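Local coordinates for putative alpha/beta hydrolase (Desulfitobacterium hafniense, PDB 4RPC), which probably acts as a hydrolase of the alpha/beta hydrolase superfamily, at residues A[158-172]-A[238-250]. Numbering follows the deposited sequence.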
loop_
_atom_site.group_PDB
_atom_site.type_symbol
_atom_site.label_atom_id
_atom_site.label_comp_id
_atom_site.label_asym_id
_atom_site.label_seq_id
_atom_site.Cartn_x
_atom_site.Cartn_y
_atom_site.Cartn_z
HETATM N N MSE A 158 -6.137 7.569 12.618
HETATM C CA MSE A 158 -6.384 7.102 11.260
HETATM C C MSE A 158 -7.564 7.826 10.608
HETATM O O MSE A 158 -7.806 7.637 9.423
HETATM C CB MSE A 158 -6.611 5.607 11.268
HETATM C CG MSE A 158 -5.392 4.838 11.741
HETATM SE SE MSE A 158 -5.828 2.902 11.574
HETATM C CE MSE A 158 -5.197 2.675 9.757
ATOM N N GLY A 159 -8.327 8.643 11.349
ATOM C CA GLY A 159 -9.318 9.564 10.705
ATOM C C GLY A 159 -10.740 9.071 10.810
ATOM O O GLY A 159 -11.612 9.438 10.000
ATOM N N PHE A 160 -10.994 8.313 11.871
ATOM C CA PHE A 160 -12.284 7.680 12.070
ATOM C C PHE A 160 -12.938 8.023 13.387
ATOM O O PHE A 160 -13.613 7.185 13.998
ATOM C CB PHE A 160 -12.122 6.156 11.936
ATOM C CG PHE A 160 -11.636 5.727 10.598
ATOM C CD1 PHE A 160 -12.420 5.930 9.458
ATOM C CD2 PHE A 160 -10.387 5.099 10.456
ATOM C CE1 PHE A 160 -11.972 5.527 8.200
ATOM C CE2 PHE A 160 -9.936 4.706 9.211
ATOM C CZ PHE A 160 -10.728 4.930 8.074
ATOM N N ALA A 161 -12.731 9.252 13.843
ATOM C CA ALA A 161 -13.465 9.787 15.015
ATOM C C ALA A 161 -15.002 9.714 14.847
ATOM O O ALA A 161 -15.714 9.661 15.822
ATOM C CB ALA A 161 -13.061 11.221 15.297
ATOM N N ALA A 162 -15.502 9.668 13.625
ATOM C CA ALA A 162 -16.949 9.489 13.418
ATOM C C ALA A 162 -17.411 8.043 13.665
ATOM O O ALA A 162 -18.600 7.726 13.501
ATOM C CB ALA A 162 -17.359 9.931 12.021
ATOM N N ASN A 163 -16.500 7.156 14.043
ATOM C CA ASN A 163 -16.874 5.768 14.205
ATOM C C ASN A 163 -17.287 5.101 12.926
ATOM O O ASN A 163 -18.037 4.146 12.928
ATOM C CB ASN A 163 -18.011 5.638 15.237
ATOM C CG ASN A 163 -17.554 5.008 16.496
ATOM O OD1 ASN A 163 -16.367 5.056 16.829
ATOM N ND2 ASN A 163 -18.480 4.382 17.201
ATOM N N ASN A 164 -16.764 5.588 11.827
ATOM C CA ASN A 164 -16.981 4.942 10.560
ATOM C C ASN A 164 -15.868 3.928 10.224
ATOM O O ASN A 164 -15.818 3.419 9.116
ATOM C CB ASN A 164 -17.118 6.030 9.473
ATOM C CG ASN A 164 -15.917 6.980 9.421
ATOM O OD1 ASN A 164 -15.283 7.281 10.452
ATOM N ND2 ASN A 164 -15.578 7.435 8.207
ATOM N N ASP A 165 -14.981 3.617 11.182
ATOM C CA ASP A 165 -13.821 2.713 10.917
ATOM C C ASP A 165 -14.220 1.295 10.515
ATOM O O ASP A 165 -13.615 0.704 9.630
ATOM C CB ASP A 165 -12.880 2.678 12.128
ATOM C CG ASP A 165 -13.616 2.432 13.434
ATOM O OD1 ASP A 165 -14.669 3.058 13.724
ATOM O OD2 ASP A 165 -13.140 1.577 14.172
ATOM N N VAL A 166 -15.254 0.759 11.165
ATOM C CA VAL A 166 -15.795 -0.530 10.763
ATOM C C VAL A 166 -16.382 -0.494 9.338
ATOM O O VAL A 166 -16.057 -1.317 8.491
ATOM C CB VAL A 166 -16.846 -1.017 11.764
ATOM C CG1 VAL A 166 -17.565 -2.238 11.244
ATOM C CG2 VAL A 166 -16.185 -1.390 13.074
ATOM N N GLU A 167 -17.256 0.448 9.069
ATOM C CA GLU A 167 -17.879 0.516 7.740
ATOM C C GLU A 167 -16.807 0.687 6.673
ATOM O O GLU A 167 -16.889 0.082 5.635
ATOM C CB GLU A 167 -18.931 1.629 7.673
ATOM C CG GLU A 167 -18.392 2.946 7.163
ATOM C CD GLU A 167 -19.489 3.880 6.668
ATOM O OE1 GLU A 167 -20.273 4.397 7.505
ATOM O OE2 GLU A 167 -19.556 4.092 5.438
ATOM N N VAL A 168 -15.766 1.457 6.948
ATOM C CA VAL A 168 -14.714 1.710 5.953
ATOM C C VAL A 168 -13.655 0.606 5.773
ATOM O O VAL A 168 -13.269 0.315 4.655
ATOM C CB VAL A 168 -13.957 3.008 6.274
ATOM C CG1 VAL A 168 -12.821 3.227 5.302
ATOM C CG2 VAL A 168 -14.888 4.217 6.196
ATOM N N LEU A 169 -13.166 0.039 6.864
ATOM C CA LEU A 169 -12.029 -0.867 6.833
ATOM C C LEU A 169 -12.433 -2.329 6.790
ATOM O O LEU A 169 -11.747 -3.158 6.223
ATOM C CB LEU A 169 -11.128 -0.635 8.091
ATOM C CG LEU A 169 -10.331 0.677 8.121
ATOM C CD1 LEU A 169 -9.494 0.881 9.366
ATOM C CD2 LEU A 169 -9.443 0.828 6.891
ATOM N N GLN A 170 -13.539 -2.660 7.422
ATOM C CA GLN A 170 -13.938 -4.043 7.507
ATOM C C GLN A 170 -14.038 -4.679 6.133
ATOM O O GLN A 170 -13.637 -5.822 5.976
ATOM C CB GLN A 170 -15.246 -4.170 8.288
ATOM C CG GLN A 170 -15.596 -5.596 8.643
ATOM C CD GLN A 170 -16.971 -5.742 9.288
ATOM O OE1 GLN A 170 -17.784 -4.846 9.310
ATOM N NE2 GLN A 170 -17.216 -6.880 9.801
ATOM N N PRO A 171 -14.544 -3.948 5.116
ATOM C CA PRO A 171 -14.560 -4.600 3.813
ATOM C C PRO A 171 -13.181 -4.890 3.195
ATOM O O PRO A 171 -13.137 -5.635 2.205
ATOM C CB PRO A 171 -15.266 -3.579 2.887
ATOM C CG PRO A 171 -15.870 -2.542 3.747
ATOM C CD PRO A 171 -15.298 -2.674 5.135
ATOM N N LEU A 172 -12.102 -4.238 3.678
ATOM C CA LEU A 172 -10.784 -4.456 3.133
ATOM C C LEU A 172 -10.000 -5.542 3.834
ATOM O O LEU A 172 -9.000 -5.986 3.318
ATOM C CB LEU A 172 -9.927 -3.179 3.202
ATOM C CG LEU A 172 -10.441 -2.044 2.329
ATOM C CD1 LEU A 172 -9.659 -0.769 2.609
ATOM C CD2 LEU A 172 -10.332 -2.452 0.874
ATOM N N ASN A 238 -12.442 14.988 4.275
ATOM C CA ASN A 238 -13.271 14.125 5.110
ATOM C C ASN A 238 -13.049 12.676 4.837
ATOM O O ASN A 238 -14.014 11.898 4.902
ATOM C CB ASN A 238 -14.748 14.389 4.918
ATOM C CG ASN A 238 -15.106 15.740 5.303
ATOM O OD1 ASN A 238 -14.773 16.142 6.399
ATOM N ND2 ASN A 238 -15.738 16.495 4.403
ATOM N N ARG A 239 -11.797 12.318 4.549
ATOM C CA ARG A 239 -11.460 10.923 4.286
ATOM C C ARG A 239 -10.348 10.468 5.253
ATOM O O ARG A 239 -9.420 11.216 5.554
ATOM C CB ARG A 239 -11.080 10.701 2.814
ATOM C CG ARG A 239 -12.189 10.994 1.779
ATOM C CD ARG A 239 -13.363 10.042 1.980
ATOM N NE ARG A 239 -14.439 10.270 1.021
ATOM C CZ ARG A 239 -15.480 11.067 1.229
ATOM N NH1 ARG A 239 -15.649 11.720 2.384
ATOM N NH2 ARG A 239 -16.388 11.192 0.281
ATOM N N GLY A 240 -10.506 9.253 5.783
ATOM C CA GLY A 240 -9.468 8.645 6.608
ATOM C C GLY A 240 -8.590 7.636 5.890
ATOM O O GLY A 240 -8.610 7.501 4.674
ATOM N N HIS A 241 -7.811 6.912 6.669
ATOM C CA HIS A 241 -6.835 5.967 6.135
ATOM C C HIS A 241 -7.515 4.946 5.256
ATOM O O HIS A 241 -8.409 4.232 5.692
ATOM C CB HIS A 241 -6.152 5.246 7.298
ATOM C CG HIS A 241 -5.010 4.362 6.903
ATOM N ND1 HIS A 241 -3.744 4.843 6.686
ATOM C CD2 HIS A 241 -4.932 3.020 6.751
ATOM C CE1 HIS A 241 -2.924 3.839 6.426
ATOM N NE2 HIS A 241 -3.625 2.723 6.456
ATOM N N ALA A 242 -7.116 4.920 3.991
ATOM C CA ALA A 242 -7.678 3.991 2.998
ATOM C C ALA A 242 -9.183 4.146 2.706
ATOM O O ALA A 242 -9.756 3.256 2.099
ATOM C CB ALA A 242 -7.367 2.550 3.435
ATOM N N GLU A 243 -9.826 5.253 3.132
ATOM C CA GLU A 243 -11.274 5.472 2.892
ATOM C C GLU A 243 -11.614 5.664 1.372
ATOM O O GLU A 243 -12.624 5.107 0.856
ATOM C CB GLU A 243 -11.781 6.678 3.698
ATOM C CG GLU A 243 -13.285 6.826 3.652
ATOM C CD GLU A 243 -13.871 7.727 4.729
ATOM O OE1 GLU A 243 -13.106 8.415 5.482
ATOM O OE2 GLU A 243 -15.152 7.774 4.796
ATOM N N VAL A 244 -10.764 6.391 0.665
ATOM C CA VAL A 244 -10.947 6.553 -0.769
ATOM C C VAL A 244 -10.861 5.202 -1.469
ATOM O O VAL A 244 -11.623 4.910 -2.383
ATOM C CB VAL A 244 -9.890 7.493 -1.387
ATOM C CG1 VAL A 244 -10.181 7.682 -2.873
ATOM C CG2 VAL A 244 -9.927 8.884 -0.748
ATOM N N LEU A 245 -9.928 4.353 -1.041
ATOM C CA LEU A 245 -9.810 3.021 -1.645
ATOM C C LEU A 245 -11.015 2.171 -1.335
ATOM O O LEU A 245 -11.505 1.413 -2.181
ATOM C CB LEU A 245 -8.530 2.343 -1.092
ATOM C CG LEU A 245 -8.217 0.980 -1.632
ATOM C CD1 LEU A 245 -8.059 1.042 -3.149
ATOM C CD2 LEU A 245 -6.927 0.459 -0.955
ATOM N N SER A 246 -11.492 2.269 -0.110
ATOM C CA SER A 246 -12.566 1.399 0.327
ATOM C C SER A 246 -13.855 1.747 -0.408
ATOM O O SER A 246 -14.372 0.922 -1.159
ATOM C CB SER A 246 -12.781 1.491 1.816
ATOM O OG SER A 246 -13.751 0.579 2.238
ATOM N N LYS A 247 -14.273 3.000 -0.297
ATOM C CA LYS A 247 -15.579 3.428 -0.773
ATOM C C LYS A 247 -15.641 4.206 -2.113
ATOM O O LYS A 247 -16.725 4.224 -2.726
ATOM C CB LYS A 247 -16.220 4.212 0.338
ATOM C CG LYS A 247 -16.314 3.388 1.627
ATOM C CD LYS A 247 -16.951 4.148 2.770
ATOM C CE LYS A 247 -18.445 4.361 2.534
ATOM N NZ LYS A 247 -18.853 5.673 3.101
ATOM N N GLU A 248 -14.520 4.799 -2.572
ATOM C CA GLU A 248 -14.401 5.418 -3.911
ATOM C C GLU A 248 -13.152 5.052 -4.672
ATOM O O GLU A 248 -12.427 5.924 -5.102
ATOM C CB GLU A 248 -14.370 6.917 -3.779
ATOM C CG GLU A 248 -15.493 7.389 -2.902
ATOM C CD GLU A 248 -15.174 8.675 -2.218
ATOM O OE1 GLU A 248 -14.008 8.921 -1.805
ATOM O OE2 GLU A 248 -16.137 9.422 -2.082
ATOM N N PRO A 249 -12.903 3.764 -4.843
ATOM C CA PRO A 249 -11.761 3.330 -5.599
ATOM C C PRO A 249 -11.747 3.902 -7.047
ATOM O O PRO A 249 -10.683 4.125 -7.638
ATOM C CB PRO A 249 -11.909 1.805 -5.587
ATOM C CG PRO A 249 -13.374 1.565 -5.406
ATOM C CD PRO A 249 -13.858 2.684 -4.563
ATOM N N GLU A 250 -12.916 4.178 -7.596
ATOM C CA GLU A 250 -12.996 4.826 -8.887
ATOM C C GLU A 250 -12.254 6.169 -8.945
ATOM O O GLU A 250 -11.756 6.509 -10.009
ATOM C CB GLU A 250 -14.442 4.933 -9.387
ATOM C CG GLU A 250 -15.350 5.892 -8.619
ATOM C CD GLU A 250 -15.906 5.321 -7.323
ATOM O OE1 GLU A 250 -15.618 4.147 -6.954
ATOM O OE2 GLU A 250 -16.644 6.089 -6.681
HETATM O O HOH W 1 -13.504 9.420 7.853
HETATM O O HOH W 2 -17.089 6.592 5.654
#
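Met158 (selenomethionine) lays its terminal methyl over one face of the His241 imidazole, CE coming to 3.0 Å from His241 CD2. The Phe160 ring presents its edge to the carbonyl of His241, with Phe160 CZ 3.4 Å from His241 O, and to Asn164 CG, while Asp165 CA lies over one face toward the rim. In the backbone, His241 N points nearly straight at Met158 O (2.8 Å), and a CB on Gly159 would run into Gly240 CA, one on Gly240 into Met158 O. Glu243 shows how one carboxylate can knit two segments together. With CG anti to the backbone N (chi1 -172°), its extended chain crosses the methyls of Val168 at about a right angle to offer OE1, by its anti lone pair, to Gly240 N at 2.7 Å, while two waters bridge the carboxylate to Asn164 ND2. A leucine here would probably leave Gly240 N without its acceptor and break the water-mediated links to Asn164. Ser246 OG donates a very short bond to Val168 O, and Lys247 NZ forms a salt bridge with Glu167 OE2 (2.9 Å), nearly along its C-O axis. His241 ND1 bonds Glu213, and its NE2 weakly meets Ser96 on a probable nucleophile elbow, consistent with a Ser-His-Glu triad. Helices 165-169 and 243-247 run 66° apart; Leu169 packs on helix 130-145, whereas Leu245 reaches helix 39-45 and central strand 88-95.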